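Transcriptional regulator PA3341 (Pseudomonas aeruginosa, PDB 2FBH) probably binds DNA as a two-chain transcriptional regulator of the MarR family, built on a winged helix-turn-helix fold, and carries bound zinc ions. Local coordinates at residues L81-A86 and V97-A102. Residues are numbered along the deposited sequence; the frame is centred on the assembly and turned at random.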
loop_
_atom_site.group_PDB
_atom_site.type_symbol
_atom_site.label_atom_id
_atom_site.label_comp_id
_atom_site.label_asym_id
_atom_site.label_seq_id
_atom_site.Cartn_x
_atom_site.Cartn_y
_atom_site.Cartn_z
ATOM N N LEU A 81 -16.408 19.640 0.557
ATOM C CA LEU A 81 -16.541 18.427 -0.291
ATOM C C LEU A 81 -17.313 17.302 0.417
ATOM O O LEU A 81 -17.941 16.411 -0.236
ATOM C CB LEU A 81 -15.165 17.942 -0.760
ATOM C CG LEU A 81 -14.421 18.967 -1.613
ATOM C CD1 LEU A 81 -12.940 18.491 -1.884
ATOM C CD2 LEU A 81 -15.136 19.326 -2.934
ATOM N N VAL A 82 -17.225 17.278 1.750
ATOM C CA VAL A 82 -17.978 16.303 2.514
ATOM C C VAL A 82 -18.738 16.953 3.673
ATOM O O VAL A 82 -18.375 18.039 4.095
ATOM C CB VAL A 82 -17.100 15.184 3.135
ATOM C CG1 VAL A 82 -16.267 14.374 1.997
ATOM C CG2 VAL A 82 -16.136 15.692 4.139
ATOM N N ARG A 83 -19.769 16.256 4.154
ATOM C CA ARG A 83 -20.457 16.567 5.430
ATOM C C ARG A 83 -20.536 15.316 6.259
ATOM O O ARG A 83 -20.480 14.176 5.715
ATOM C CB ARG A 83 -21.850 17.136 5.173
ATOM C CG ARG A 83 -21.784 18.454 4.429
ATOM C CD ARG A 83 -23.131 19.026 4.273
ATOM N NE ARG A 83 -23.678 19.531 5.549
ATOM C CZ ARG A 83 -24.969 19.770 5.720
ATOM N NH1 ARG A 83 -25.449 20.213 6.888
ATOM N NH2 ARG A 83 -25.777 19.518 4.717
ATOM N N ARG A 84 -20.573 15.502 7.584
ATOM C CA ARG A 84 -20.843 14.390 8.495
ATOM C C ARG A 84 -22.238 14.556 9.070
ATOM O O ARG A 84 -22.491 15.538 9.784
ATOM C CB ARG A 84 -19.792 14.371 9.579
ATOM C CG ARG A 84 -18.409 14.342 8.991
ATOM C CD ARG A 84 -17.499 14.598 10.117
ATOM N NE ARG A 84 -16.439 15.498 9.726
ATOM C CZ ARG A 84 -15.162 15.268 9.967
ATOM N NH1 ARG A 84 -14.825 14.163 10.599
ATOM N NH2 ARG A 84 -14.240 16.152 9.598
ATOM N N LEU A 85 -23.129 13.613 8.740
ATOM C CA LEU A 85 -24.588 13.763 8.869
ATOM C C LEU A 85 -25.227 12.487 9.412
ATOM O O LEU A 85 -24.645 11.420 9.302
ATOM C CB LEU A 85 -25.254 14.087 7.520
ATOM C CG LEU A 85 -25.169 15.528 6.997
ATOM C CD1 LEU A 85 -25.727 15.645 5.563
ATOM C CD2 LEU A 85 -25.936 16.472 7.910
ATOM N N ALA A 86 -26.431 12.615 9.983
ATOM C CA ALA A 86 -27.273 11.467 10.360
ATOM C C ALA A 86 -28.064 11.114 9.122
ATOM O O ALA A 86 -28.471 11.996 8.357
ATOM C CB ALA A 86 -28.214 11.829 11.497
ATOM N N VAL A 97 -20.970 12.064 3.867
ATOM C CA VAL A 97 -21.719 12.225 2.657
ATOM C C VAL A 97 -20.982 13.244 1.771
ATOM O O VAL A 97 -20.479 14.266 2.261
ATOM C CB VAL A 97 -23.162 12.757 2.972
ATOM C CG1 VAL A 97 -23.964 12.899 1.692
ATOM C CG2 VAL A 97 -23.868 11.827 3.982
ATOM N N LEU A 98 -20.980 13.012 0.466
ATOM C CA LEU A 98 -20.505 14.023 -0.467
ATOM C C LEU A 98 -21.496 15.149 -0.630
ATOM O O LEU A 98 -22.719 14.937 -0.560
ATOM C CB LEU A 98 -20.304 13.413 -1.870
ATOM C CG LEU A 98 -19.265 12.300 -1.938
ATOM C CD1 LEU A 98 -19.405 11.486 -3.267
ATOM C CD2 LEU A 98 -17.907 12.981 -1.923
ATOM N N THR A 99 -20.968 16.306 -0.979
ATOM C CA THR A 99 -21.787 17.452 -1.338
ATOM C C THR A 99 -21.926 17.596 -2.855
ATOM O O THR A 99 -21.078 17.116 -3.623
ATOM C CB THR A 99 -21.133 18.768 -0.839
ATOM O OG1 THR A 99 -19.871 18.930 -1.493
ATOM C CG2 THR A 99 -20.911 18.787 0.689
ATOM N N PRO A 100 -22.982 18.294 -3.302
ATOM C CA PRO A 100 -23.141 18.702 -4.698
ATOM C C PRO A 100 -21.878 19.398 -5.241
ATOM O O PRO A 100 -21.472 19.106 -6.361
ATOM C CB PRO A 100 -24.335 19.658 -4.620
ATOM C CG PRO A 100 -25.197 18.960 -3.654
ATOM C CD PRO A 100 -24.179 18.673 -2.516
ATOM N N LYS A 101 -21.233 20.233 -4.424
ATOM C CA LYS A 101 -19.963 20.847 -4.806
ATOM C C LYS A 101 -18.973 19.824 -5.250
ATOM O O LYS A 101 -18.155 20.113 -6.122
ATOM C CB LYS A 101 -19.303 21.639 -3.671
ATOM C CG LYS A 101 -17.999 22.338 -4.146
ATOM C CD LYS A 101 -17.323 23.234 -3.083
ATOM C CE LYS A 101 -15.868 23.558 -3.554
ATOM N NZ LYS A 101 -14.939 24.195 -2.549
ATOM N N ALA A 102 -18.980 18.664 -4.607
ATOM C CA ALA A 102 -17.955 17.676 -4.862
ATOM C C ALA A 102 -18.140 17.027 -6.235
ATOM O O ALA A 102 -17.220 16.354 -6.704
ATOM C CB ALA A 102 -17.967 16.603 -3.810
#
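In T99, OG1 stands between the backbone N and the carbonyl carbon (chi1 63°) while CG2 lies anti to the carbonyl carbon. The methyl CG2 meets the aliphatic CG of R83 at 3.9 Å, the two side chains crossing at about a right angle; the hydroxyl OG1 donates to G80 O, tying T99 to the chain leading into strand 82-85, and accepts a weak second bond from A102 N (3.2 Å), whose main partner is T99 O. Threonine, with a methyl and a hydroxyl on one branched carbon, suits both jobs. In L81, chi1 (-61°) sets CG anti to the carbonyl carbon, and although CB points away from 97-102, CD2, beyond CG, meets A102 CA (3.8 Å) and CB; the single methyl of A102 packs against the leucine branch where the chain enters helix 102-120.

Strands 82-85 and 95-98 form the antiparallel beta hairpin, the wing of the MarR winged helix-turn-helix domain. R83 and V97 form a hydrogen-bonded pair: R83 N gives to V97 O and V97 N to R83 O, each at 2.8 Å and nearly straight. Past this pair, T99 N donates to L81 O at 3.1 Å from above the carbonyl plane, extending the pairing beyond the strand. V82 and L98, a non-hydrogen-bonded pair, turn their apolar side chains to the face packed against helix 39-48, with V82 also touching helix 66-78. On the other face, V97, whose beta-branching favours the extended backbone of a strand, sets its apolar CG2 4.4 Å from L85 CB, while R83 packs its aliphatic part on T99 and sends its charged end away to the protein surface.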